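Local coordinates for protein double Glycine Motif Protease domain from AMS/PCAT Transporter (Lachnospiraceae bacterium C6A11, PDB 6MPZ) that probably cleaves leader peptides after a double-glycine motif, serving as the C39 cysteine peptidase domain of a transporter that secretes lantibiotic peptides, at residues Met34-Tyr39 with Arg69-Glu74; Tyr78-Glu83 with Cys138-Pro143; Cys93-Asn98 with Glu128-Ser133; His101-Lys106 with Ala113-Pro118. All blocks are in the same frame, centred on the assembly; numbering follows the deposited sequence.

Interaction 1. Residues Met34-Tyr39 with Arg69-Glu74; sequences MVLAYY and RNYGLE
In the helical half of this C39 peptidase, which belongs to the papain-like clan, the C-terminal end of helix 27-38 meets the end of helix 61-70 and the turn that leads into strand 74-79. The contact is wholly apolar, and three residues of the first segment meet two of the second. Leu36, with CG beside its backbone N (chi1 -71°), reaches across with both methyls: CD1 lies 3.6 Å from Tyr71 CD2, and CD2 lies 3.8 Å from Tyr71 CB. The two side chains cross at about a right angle. Beyond the ring, the Tyr71 hydroxyl is hydrogen-bonded to Asp51, and Val48 of helix 45-52 touches both Leu36 and Tyr71. Helix 61-70 stops here in a Schellman motif, with Gly72 at positive phi as the C-prime residue and its N bonded to Arg69 O at 3.1 Å. That reversal sends Leu73 back toward helix 27-38, where its two methyls find different partners. CD1 touches both Leu36 CD2, at 4.1 Å, and Val35 CG1, at 4.2 Å. Leu73 CD2 instead rests over one face of the Tyr39 ring in a CH-pi contact, 4.1 Å from the centroid and 21° off the ring normal, displaced toward the rim near Tyr39 CD2 and CG. Tyr38 CD2 lies over the opposite face of that ring, near its centre, so the Tyr39 ring is sandwiched between two side chains while Val35 CG1 stands at its edge. On the sheet side, Val35 also packs against Phe141 of strand 137-142.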
# COMPACT_ATOMS: atom_id res chain seq x y z
N MET A 34 6.76 -2.01 -4.88
CA MET A 34 7.51 -1.19 -3.89
C MET A 34 7.58 -1.83 -2.52
O MET A 34 8.67 -1.83 -1.93
CB MET A 34 6.91 0.21 -3.77
CG MET A 34 7.16 1.03 -4.97
SD MET A 34 6.62 2.78 -5.01
CE MET A 34 4.92 2.65 -5.49
N VAL A 35 6.47 -2.37 -2.02
CA VAL A 35 6.49 -3.10 -0.72
C VAL A 35 7.39 -4.35 -0.79
O VAL A 35 8.19 -4.59 0.11
CB VAL A 35 5.08 -3.48 -0.16
CG1 VAL A 35 5.20 -4.31 1.12
CG2 VAL A 35 4.27 -2.26 0.16
N LEU A 36 7.25 -5.13 -1.85
CA LEU A 36 8.13 -6.27 -2.11
C LEU A 36 9.63 -5.89 -2.17
O LEU A 36 10.47 -6.58 -1.58
CB LEU A 36 7.71 -6.97 -3.41
CG LEU A 36 6.37 -7.73 -3.26
CD1 LEU A 36 5.77 -8.09 -4.64
CD2 LEU A 36 6.53 -8.99 -2.38
N ALA A 37 9.93 -4.78 -2.84
CA ALA A 37 11.29 -4.26 -2.95
C ALA A 37 11.87 -3.82 -1.60
O ALA A 37 13.04 -4.03 -1.36
CB ALA A 37 11.33 -3.12 -3.97
N TYR A 38 11.03 -3.27 -0.70
CA TYR A 38 11.45 -2.91 0.66
C TYR A 38 11.95 -4.16 1.41
O TYR A 38 12.95 -4.09 2.14
CB TYR A 38 10.30 -2.24 1.45
CG TYR A 38 10.59 -1.96 2.91
CD1 TYR A 38 11.27 -0.79 3.32
CD2 TYR A 38 10.23 -2.87 3.90
CE1 TYR A 38 11.53 -0.54 4.68
CE2 TYR A 38 10.49 -2.64 5.26
CZ TYR A 38 11.16 -1.50 5.66
OH TYR A 38 11.36 -1.30 7.01
N TYR A 39 11.25 -5.29 1.23
CA TYR A 39 11.64 -6.57 1.89
C TYR A 39 12.62 -7.38 1.04
O TYR A 39 12.97 -8.50 1.42
CB TYR A 39 10.39 -7.40 2.21
CG TYR A 39 9.54 -6.78 3.29
CD1 TYR A 39 9.91 -6.86 4.63
CD2 TYR A 39 8.35 -6.08 2.97
CE1 TYR A 39 9.13 -6.29 5.64
CE2 TYR A 39 7.57 -5.50 3.96
CZ TYR A 39 7.96 -5.60 5.30
OH TYR A 39 7.22 -5.03 6.31
N ARG A 69 0.54 -12.44 0.10
CA ARG A 69 0.62 -13.67 0.91
C ARG A 69 1.33 -14.80 0.20
O ARG A 69 2.10 -15.50 0.82
CB ARG A 69 -0.76 -14.15 1.36
CG ARG A 69 -1.36 -13.33 2.47
CD ARG A 69 -2.71 -13.90 2.92
NE ARG A 69 -3.50 -12.89 3.63
CZ ARG A 69 -4.69 -12.41 3.28
NH1 ARG A 69 -5.33 -12.84 2.20
NH2 ARG A 69 -5.28 -11.49 4.04
N ASN A 70 1.07 -14.98 -1.09
CA ASN A 70 1.78 -15.98 -1.89
C ASN A 70 3.27 -15.66 -2.02
O ASN A 70 4.08 -16.57 -2.16
CB ASN A 70 1.15 -16.17 -3.28
CG ASN A 70 -0.15 -16.98 -3.23
OD1 ASN A 70 -1.09 -16.70 -3.96
ND2 ASN A 70 -0.21 -18.01 -2.36
N TYR A 71 3.64 -14.38 -1.96
CA TYR A 71 5.07 -13.99 -1.94
C TYR A 71 5.72 -14.03 -0.55
O TYR A 71 6.82 -13.53 -0.39
CB TYR A 71 5.25 -12.59 -2.52
CG TYR A 71 4.74 -12.37 -3.92
CD1 TYR A 71 4.97 -13.30 -4.95
CD2 TYR A 71 4.06 -11.18 -4.24
CE1 TYR A 71 4.52 -13.08 -6.23
CE2 TYR A 71 3.59 -10.94 -5.53
CZ TYR A 71 3.83 -11.88 -6.52
OH TYR A 71 3.36 -11.59 -7.79
N GLY A 72 5.04 -14.60 0.45
CA GLY A 72 5.65 -14.83 1.77
C GLY A 72 5.44 -13.76 2.83
O GLY A 72 5.94 -13.89 3.94
N LEU A 73 4.69 -12.71 2.51
CA LEU A 73 4.34 -11.69 3.48
C LEU A 73 3.03 -12.02 4.17
O LEU A 73 2.08 -12.47 3.54
CB LEU A 73 4.23 -10.32 2.80
CG LEU A 73 5.49 -9.75 2.15
CD1 LEU A 73 5.14 -8.47 1.42
CD2 LEU A 73 6.53 -9.48 3.21
N GLU A 74 2.97 -11.78 5.47
CA GLU A 74 1.70 -11.76 6.16
C GLU A 74 1.06 -10.42 5.79
O GLU A 74 1.73 -9.38 5.76
CB GLU A 74 1.90 -11.88 7.66
CG GLU A 74 0.63 -12.23 8.38
CD GLU A 74 0.52 -11.59 9.74
OE1 GLU A 74 1.45 -11.74 10.56
OE2 GLU A 74 -0.51 -10.92 9.97

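Interaction 2. Residues Tyr78-Glu83 with Cys138-Pro143; sequences YRYEPE and CLIFKP. With 16P (3,6,9,12,15,18-hexaoxaicosane), chain I.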
# COMPACT_ATOMS: atom_id res chain seq x y z
N TYR A 78 -7.14 -3.21 7.10
CA TYR A 78 -7.81 -2.48 8.15
C TYR A 78 -8.52 -1.28 7.59
O TYR A 78 -8.10 -0.70 6.60
CB TYR A 78 -6.78 -1.96 9.14
CG TYR A 78 -6.15 -2.99 10.04
CD1 TYR A 78 -5.02 -3.64 9.66
CD2 TYR A 78 -6.67 -3.26 11.29
CE1 TYR A 78 -4.41 -4.56 10.49
CE2 TYR A 78 -6.06 -4.17 12.14
CZ TYR A 78 -4.93 -4.80 11.72
OH TYR A 78 -4.33 -5.72 12.54
N ARG A 79 -9.61 -0.92 8.25
CA ARG A 79 -10.20 0.39 8.16
C ARG A 79 -9.74 1.17 9.41
O ARG A 79 -9.94 0.71 10.54
CB ARG A 79 -11.70 0.30 8.12
CG ARG A 79 -12.41 1.63 8.17
CD ARG A 79 -13.88 1.41 7.85
NE ARG A 79 -14.22 2.41 6.88
CZ ARG A 79 -14.52 2.22 5.61
NH1 ARG A 79 -14.65 1.02 5.07
NH2 ARG A 79 -14.77 3.32 4.88
N TYR A 80 -9.12 2.32 9.16
CA TYR A 80 -8.53 3.19 10.17
C TYR A 80 -9.01 4.58 9.84
O TYR A 80 -9.03 4.96 8.70
CB TYR A 80 -7.03 3.24 10.05
CG TYR A 80 -6.23 2.07 10.56
CD1 TYR A 80 -6.58 1.39 11.70
CD2 TYR A 80 -5.04 1.70 9.92
CE1 TYR A 80 -5.79 0.33 12.18
CE2 TYR A 80 -4.26 0.64 10.39
CZ TYR A 80 -4.64 -0.02 11.51
OH TYR A 80 -3.87 -1.05 11.95
N GLU A 81 -9.37 5.35 10.84
CA GLU A 81 -9.43 6.81 10.69
C GLU A 81 -7.99 7.33 10.65
O GLU A 81 -7.05 6.65 11.12
CB GLU A 81 -10.25 7.43 11.83
CG GLU A 81 -9.80 7.11 13.22
CD GLU A 81 -10.93 7.08 14.19
OE1 GLU A 81 -11.96 7.82 13.96
OE2 GLU A 81 -10.74 6.28 15.14
N PRO A 82 -7.80 8.52 10.03
CA PRO A 82 -6.49 9.12 9.90
C PRO A 82 -5.66 9.13 11.18
O PRO A 82 -4.50 8.75 11.12
CB PRO A 82 -6.81 10.55 9.45
CG PRO A 82 -8.08 10.46 8.74
CD PRO A 82 -8.85 9.36 9.42
N GLU A 83 -6.26 9.51 12.32
CA GLU A 83 -5.54 9.62 13.58
C GLU A 83 -5.01 8.25 14.07
O GLU A 83 -3.96 8.16 14.72
CB GLU A 83 -6.41 10.31 14.67
CG GLU A 83 -7.44 9.42 15.40
CD GLU A 83 -8.04 10.05 16.69
OE1 GLU A 83 -9.26 10.00 16.74
OE2 GLU A 83 -7.34 10.58 17.66
N CYS A 138 -6.35 0.43 4.55
CA CYS A 138 -4.94 0.36 4.75
C CYS A 138 -4.54 -1.09 4.74
O CYS A 138 -5.10 -1.86 5.50
CB CYS A 138 -4.56 0.96 6.11
SG CYS A 138 -2.80 0.80 6.54
N LEU A 139 -3.57 -1.44 3.91
CA LEU A 139 -3.09 -2.80 3.87
C LEU A 139 -1.74 -2.78 4.55
O LEU A 139 -0.90 -2.01 4.17
CB LEU A 139 -3.00 -3.30 2.41
CG LEU A 139 -4.23 -2.99 1.51
CD1 LEU A 139 -3.99 -3.36 0.05
CD2 LEU A 139 -5.52 -3.60 2.06
N ILE A 140 -1.58 -3.68 5.53
CA ILE A 140 -0.53 -3.70 6.50
C ILE A 140 0.19 -5.03 6.31
O ILE A 140 -0.46 -6.07 6.15
CB ILE A 140 -1.15 -3.56 7.92
CG1 ILE A 140 -1.69 -2.13 8.14
CG2 ILE A 140 -0.18 -3.99 9.03
CD1 ILE A 140 -0.62 -1.13 8.52
N PHE A 141 1.52 -4.98 6.26
CA PHE A 141 2.32 -6.15 5.89
C PHE A 141 3.38 -6.40 6.92
O PHE A 141 3.87 -5.47 7.56
CB PHE A 141 2.98 -5.97 4.51
CG PHE A 141 2.01 -5.66 3.41
CD1 PHE A 141 1.33 -6.67 2.75
CD2 PHE A 141 1.77 -4.34 3.01
CE1 PHE A 141 0.43 -6.38 1.75
CE2 PHE A 141 0.88 -4.07 2.01
CZ PHE A 141 0.22 -5.07 1.38
N LYS A 142 3.74 -7.67 7.06
CA LYS A 142 4.72 -8.11 8.04
C LYS A 142 5.40 -9.33 7.38
O LYS A 142 4.73 -10.11 6.68
CB LYS A 142 4.00 -8.48 9.35
CG LYS A 142 4.67 -9.42 10.34
CD LYS A 142 4.68 -8.96 11.81
CE LYS A 142 5.91 -8.08 12.03
NZ LYS A 142 6.14 -7.62 13.43
N PRO A 143 6.72 -9.50 7.58
CA PRO A 143 7.39 -10.70 7.09
C PRO A 143 6.99 -12.01 7.79
O PRO A 143 6.39 -11.98 8.87
CB PRO A 143 8.89 -10.42 7.30
CG PRO A 143 8.96 -9.25 8.15
CD PRO A 143 7.69 -8.50 8.03
C1 16P I . -15.28 0.11 1.85
C2 16P I . -15.69 -1.12 2.69
O1 16P I . -16.34 -0.73 3.93
C3 16P I . -16.65 -1.75 4.88
C4 16P I . -17.13 -1.06 6.17
O2 16P I . -16.83 -1.88 7.33
C5 16P I . -15.53 -1.58 7.81
C6 16P I . -14.99 -2.29 9.05
O3 16P I . -14.90 -1.23 10.03
C7 16P I . -13.94 -1.37 11.04
C8 16P I . -14.13 -0.30 12.10
O4 16P I . -14.37 1.02 11.48
C9 16P I . -13.40 2.02 11.72
C10 16P I . -13.98 3.41 11.83
O5 16P I . -14.19 3.66 13.24
C11 16P I . -14.61 5.00 13.58
C12 16P I . -15.92 5.00 14.38
O6 16P I . -16.68 6.23 14.22
C13 16P I . -17.75 6.24 13.25
C14 16P I . -18.36 7.62 13.05
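The amide N of Tyr78 is gripped by a single but nearly perfect bond: it gives its hydrogen to Cys138 O at 2.9 Å, with an N-H...O angle of 177° and the donor lying almost along the C=O axis. The return bond, from Cys138 N to Tyr78 O, is also 2.9 Å but more bent, at 148°. Together the two make Tyr78 and Cys138 an antiparallel hydrogen-bonded pair. They join the end of the outermost strand 74-79 to strand 137-142 in the antiparallel sheet of the papain-like fold. Tyr78 and Cys138 put their side chains on the same face of the sheet, where Ile140 and Tyr80 join them. Ile140 offers CG1, 4.0 Å from Tyr78 CD1, and the two side chains cross at about a right angle. The two tyrosines fold over each other: the hydroxyl O of Tyr80 stands 3.4 Å above the centre of the Tyr78 ring, while Tyr78 CB lies over the face of the Tyr80 ring. Cys138, its SG anti to the backbone N (chi1 175°), brings CB to 3.9 Å from Tyr80 CD2 and sets SG at the ring edge, a sulfur-aromatic contact 5.2 Å from the centroid. Arg79 points away from strand 137-142. Its aliphatic carbons run along the bound hexaoxaicosane, a polyether, and its NH1 comes within 2.7 Å of the ether O1, which lies at the guanidinium edge. The Arg79 amide is hydrogen-bonded to a polar side chain of the bound leader peptide, whose backbone packs on Tyr78.

Interaction 3. Residues Cys93-Asn98 with Glu128-Ser133; sequences CIIHWN and EEFDRS
Packing is tightest where Ser133 CB sits over the Trp97 indole, 3.5 Å from the centroid of the six-membered ring and only 11° off its normal, a CH-pi contact. Trp97 holds CG anti to its backbone N (chi1 -166°), which sends the indole toward the helix so that Phe130 CD1 meets its edge, 3.7 Å from Trp97 CZ3. The two aromatic planes are oblique, 57° apart. Ile95, its CG1 in the crowded position between backbone N and carbonyl carbon, pushes CD1 to 3.6 Å from Phe130 CE1. At the exposed end the contact is looser, although one backbone bond is good: Asn98 N meets Ser133 O at 2.9 Å, in the carbonyl plane on a lone pair. By comparison, Ser133 OG can give only a weak bond to Asn98 OD1, 3.2 Å away, and its one proton may go to Glu129 O instead. The helical segment 128-133 runs almost square to strand 93-97. Phe130 continues beyond that strand to Ala113 and Ile115 of strand 112-117 and meets Phe108 edge-to-face, while strand 93-97 is flanked in the sheet by strands 101-109 and 137-142.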
# COMPACT_ATOMS: atom_id res chain seq x y z
N CYS A 93 3.13 0.63 4.08
CA CYS A 93 1.79 0.03 3.98
C CYS A 93 1.16 0.62 2.71
O CYS A 93 1.63 1.68 2.20
CB CYS A 93 0.90 0.36 5.21
SG CYS A 93 0.61 2.14 5.54
N ILE A 94 0.11 -0.02 2.22
CA ILE A 94 -0.58 0.47 1.03
C ILE A 94 -1.90 1.06 1.50
O ILE A 94 -2.59 0.46 2.33
CB ILE A 94 -0.82 -0.68 -0.02
CG1 ILE A 94 0.53 -1.21 -0.57
CG2 ILE A 94 -1.65 -0.15 -1.18
CD1 ILE A 94 0.46 -2.43 -1.48
N ILE A 95 -2.25 2.24 0.95
CA ILE A 95 -3.45 2.91 1.33
C ILE A 95 -4.25 3.29 0.09
O ILE A 95 -3.68 3.63 -0.96
CB ILE A 95 -3.22 4.14 2.26
CG1 ILE A 95 -2.42 5.26 1.56
CG2 ILE A 95 -2.55 3.71 3.52
CD1 ILE A 95 -2.36 6.60 2.30
N HIS A 96 -5.58 3.22 0.25
CA HIS A 96 -6.59 3.60 -0.76
C HIS A 96 -6.67 5.14 -0.76
O HIS A 96 -6.59 5.76 0.28
CB HIS A 96 -7.91 2.89 -0.36
CG HIS A 96 -8.99 2.91 -1.40
ND1 HIS A 96 -8.76 2.71 -2.74
CD2 HIS A 96 -10.33 3.04 -1.27
CE1 HIS A 96 -9.90 2.76 -3.40
NE2 HIS A 96 -10.87 2.95 -2.53
N TRP A 97 -6.81 5.75 -1.93
CA TRP A 97 -6.56 7.20 -2.12
C TRP A 97 -7.55 7.78 -3.12
O TRP A 97 -7.60 7.32 -4.27
CB TRP A 97 -5.12 7.37 -2.67
CG TRP A 97 -4.50 8.76 -2.65
CD1 TRP A 97 -4.35 9.62 -3.71
CD2 TRP A 97 -3.89 9.41 -1.53
NE1 TRP A 97 -3.67 10.75 -3.31
CE2 TRP A 97 -3.39 10.66 -1.98
CE3 TRP A 97 -3.71 9.06 -0.18
CZ2 TRP A 97 -2.76 11.57 -1.13
CZ3 TRP A 97 -3.07 9.97 0.67
CH2 TRP A 97 -2.62 11.21 0.20
N ASN A 98 -8.30 8.79 -2.68
CA ASN A 98 -9.37 9.44 -3.46
C ASN A 98 -10.43 8.48 -4.04
O ASN A 98 -10.99 8.76 -5.07
CB ASN A 98 -8.75 10.30 -4.57
CG ASN A 98 -7.86 11.38 -4.02
OD1 ASN A 98 -8.12 11.90 -2.93
ND2 ASN A 98 -6.79 11.70 -4.73
N GLU A 128 -3.50 18.04 6.12
CA GLU A 128 -4.91 18.36 5.87
C GLU A 128 -5.35 17.67 4.60
O GLU A 128 -6.41 17.01 4.60
CB GLU A 128 -5.19 19.87 5.85
CG GLU A 128 -4.32 20.66 4.85
CD GLU A 128 -4.81 20.74 3.42
OE1 GLU A 128 -5.99 20.41 3.15
OE2 GLU A 128 -3.98 21.11 2.56
N GLU A 129 -4.52 17.75 3.54
CA GLU A 129 -4.81 17.07 2.29
C GLU A 129 -4.73 15.53 2.48
O GLU A 129 -5.63 14.82 2.06
CB GLU A 129 -3.85 17.53 1.20
CG GLU A 129 -4.02 16.83 -0.14
CD GLU A 129 -3.06 17.31 -1.20
OE1 GLU A 129 -2.80 18.52 -1.22
OE2 GLU A 129 -2.66 16.52 -2.08
N PHE A 130 -3.71 15.04 3.17
CA PHE A 130 -3.67 13.61 3.51
C PHE A 130 -4.97 13.14 4.10
O PHE A 130 -5.56 12.20 3.59
CB PHE A 130 -2.56 13.28 4.50
CG PHE A 130 -2.50 11.81 4.85
CD1 PHE A 130 -1.80 10.91 4.01
CD2 PHE A 130 -3.16 11.32 5.95
CE1 PHE A 130 -1.74 9.55 4.33
CE2 PHE A 130 -3.11 9.97 6.25
CZ PHE A 130 -2.38 9.09 5.44
N ASP A 131 -5.43 13.84 5.14
CA ASP A 131 -6.66 13.47 5.86
C ASP A 131 -7.88 13.40 4.95
O ASP A 131 -8.73 12.52 5.16
CB ASP A 131 -6.93 14.42 7.05
CG ASP A 131 -5.92 14.25 8.22
OD1 ASP A 131 -5.06 13.33 8.21
OD2 ASP A 131 -5.98 15.04 9.18
N ARG A 132 -8.00 14.27 3.93
CA ARG A 132 -9.14 14.13 3.00
C ARG A 132 -8.96 13.08 1.90
O ARG A 132 -9.95 12.50 1.47
CB ARG A 132 -9.58 15.47 2.42
CG ARG A 132 -8.64 16.21 1.51
CD ARG A 132 -9.33 17.36 0.75
NE ARG A 132 -9.04 18.67 1.35
CZ ARG A 132 -7.93 19.40 1.17
NH1 ARG A 132 -7.02 19.04 0.28
NH2 ARG A 132 -7.84 20.57 1.79
N SER A 133 -7.72 12.82 1.49
CA SER A 133 -7.40 11.90 0.39
C SER A 133 -7.35 10.41 0.83
O SER A 133 -7.82 9.51 0.09
CB SER A 133 -6.07 12.26 -0.26
OG SER A 133 -6.18 13.48 -0.95

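Interaction 4. Residues His101-Lys106 with Ala113-Pro118; sequences HFVVLK and AYINDP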
# COMPACT_ATOMS: atom_id res chain seq x y z
N HIS A 101 -7.48 4.90 -6.29
CA HIS A 101 -6.02 4.90 -6.47
C HIS A 101 -5.40 4.23 -5.24
O HIS A 101 -6.02 4.15 -4.14
CB HIS A 101 -5.54 6.36 -6.70
CG HIS A 101 -4.10 6.50 -7.15
ND1 HIS A 101 -3.61 5.90 -8.28
CD2 HIS A 101 -3.09 7.24 -6.65
CE1 HIS A 101 -2.34 6.25 -8.46
NE2 HIS A 101 -1.99 7.03 -7.46
N PHE A 102 -4.23 3.65 -5.46
CA PHE A 102 -3.43 3.11 -4.39
C PHE A 102 -2.09 3.80 -4.43
O PHE A 102 -1.50 4.00 -5.51
CB PHE A 102 -3.23 1.61 -4.53
CG PHE A 102 -4.46 0.81 -4.28
CD1 PHE A 102 -5.01 0.75 -3.01
CD2 PHE A 102 -5.06 0.08 -5.31
CE1 PHE A 102 -6.15 0.01 -2.78
CE2 PHE A 102 -6.21 -0.64 -5.08
CZ PHE A 102 -6.74 -0.68 -3.82
N VAL A 103 -1.61 4.18 -3.24
CA VAL A 103 -0.29 4.72 -3.05
C VAL A 103 0.40 3.98 -1.91
O VAL A 103 -0.26 3.28 -1.12
CB VAL A 103 -0.33 6.22 -2.82
CG1 VAL A 103 -1.04 6.92 -3.97
CG2 VAL A 103 -0.98 6.56 -1.46
N VAL A 104 1.73 4.13 -1.82
CA VAL A 104 2.51 3.53 -0.72
C VAL A 104 2.83 4.57 0.34
O VAL A 104 3.46 5.57 0.02
CB VAL A 104 3.83 2.94 -1.19
CG1 VAL A 104 4.60 2.35 0.01
CG2 VAL A 104 3.55 1.87 -2.21
N LEU A 105 2.39 4.32 1.58
CA LEU A 105 2.66 5.22 2.71
C LEU A 105 3.95 4.79 3.43
O LEU A 105 4.04 3.62 3.94
CB LEU A 105 1.49 5.28 3.70
CG LEU A 105 1.57 6.18 4.96
CD1 LEU A 105 1.89 7.62 4.60
CD2 LEU A 105 0.27 6.18 5.74
N LYS A 106 4.92 5.71 3.44
CA LYS A 106 6.22 5.48 4.04
C LYS A 106 6.29 5.92 5.49
O LYS A 106 7.08 5.36 6.25
CB LYS A 106 7.31 6.18 3.26
CG LYS A 106 7.45 5.68 1.82
CD LYS A 106 8.56 6.40 1.11
CE LYS A 106 8.10 7.80 0.76
NZ LYS A 106 9.13 8.55 0.05
N ALA A 113 2.79 13.85 5.34
CA ALA A 113 2.80 12.41 5.05
C ALA A 113 3.73 12.16 3.86
O ALA A 113 3.75 12.94 2.89
CB ALA A 113 1.40 11.94 4.70
N TYR A 114 4.50 11.08 3.95
CA TYR A 114 5.49 10.73 2.93
C TYR A 114 5.06 9.45 2.17
O TYR A 114 5.00 8.32 2.73
CB TYR A 114 6.88 10.58 3.56
CG TYR A 114 7.43 11.90 4.01
CD1 TYR A 114 7.03 12.47 5.23
CD2 TYR A 114 8.32 12.63 3.20
CE1 TYR A 114 7.53 13.71 5.64
CE2 TYR A 114 8.81 13.87 3.61
CZ TYR A 114 8.41 14.41 4.82
OH TYR A 114 8.90 15.62 5.20
N ILE A 115 4.82 9.65 0.89
CA ILE A 115 4.16 8.70 0.01
C ILE A 115 4.99 8.47 -1.26
O ILE A 115 5.68 9.38 -1.73
CB ILE A 115 2.75 9.27 -0.27
CG1 ILE A 115 1.85 9.02 0.95
CG2 ILE A 115 2.13 8.73 -1.53
CD1 ILE A 115 0.60 9.82 0.97
N ASN A 116 4.98 7.24 -1.75
CA ASN A 116 5.39 6.92 -3.14
C ASN A 116 4.10 6.69 -3.89
O ASN A 116 3.44 5.68 -3.70
CB ASN A 116 6.30 5.67 -3.18
CG ASN A 116 7.75 5.96 -2.76
OD1 ASN A 116 8.14 7.14 -2.62
ND2 ASN A 116 8.54 4.89 -2.51
N ASP A 117 3.71 7.70 -4.66
CA ASP A 117 2.54 7.67 -5.49
C ASP A 117 2.95 7.09 -6.88
O ASP A 117 3.80 7.68 -7.55
CB ASP A 117 1.98 9.09 -5.66
CG ASP A 117 0.71 9.13 -6.49
OD1 ASP A 117 0.44 8.24 -7.36
OD2 ASP A 117 -0.06 10.07 -6.27
N PRO A 118 2.35 5.97 -7.31
CA PRO A 118 2.74 5.37 -8.61
C PRO A 118 2.51 6.28 -9.83
O PRO A 118 3.15 6.07 -10.86
CB PRO A 118 1.90 4.10 -8.70
CG PRO A 118 1.43 3.82 -7.34
CD PRO A 118 1.38 5.12 -6.59
O HOH W 1 7.75 11.21 0.00
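Backbone bonds knit strands 101-109 and 112-117 into an antiparallel beta hairpin. Val104 and Asn116 form a hydrogen-bonded pair: Asn116 N reaches Val104 O at 2.9 Å and Val104 N reaches Asn116 O at 3.0 Å. Lys106 N then meets Tyr114 O at 2.7 Å, nearly along the C=O axis. Apolar contacts gather on the face of Leu105 and Ile115, a non-hydrogen-bonded pair, where Leu105 CD1 touches Ile115 CG1 at 3.9 Å and Val103 CB meets Ile115 CG2 at 3.7 Å. Among the polar side chains, Lys106 bends at chi3 to bring NZ 3.2 Å from Asn116 OD1, above the carbonyl plane, and a water links NZ to Ile115 O. Asn116 ND2 is bonded to Val16 O. His101 NE2 donates to Asp117 OD1 at 2.7 Å, at 169° and in the imidazole plane, though the ring approaches from above the carboxylate plane. Ala119 N gives OD1 a second donor. The other ring nitrogen, ND1, is bonded to the leader-peptide backbone, and Cys27 touches the imidazole. This geometry is consistent with the Cys-His-Asp triad of C39 peptidases, in which Asp117 would orient His101 and raise its basicity toward the Cys27 thiol.

In the fold
From the N terminus, interaction 1 closes first, bringing the ends of helices 27-38 and 61-70 together as strand 74-79 begins. Interaction 2 opens just after it and closes only at 138-143, tying the edge strand to the last strand of the sheet. Interaction 3 is nested in that long loop and lays helix 127-133 on strand 93-97; interaction 4, the hairpin, is nested in turn within interaction 3. No loops cross. Interactions 2, 3 and 4 share one sheet, with strand 93-97 between strands 137-142 and 101-109. Interaction 1 joins the helical side to it: Val35 packs on Ile94, Met34 on Val104 and Asn116, and the backbone of Glu74 is hydrogen-bonded to that of Lys142.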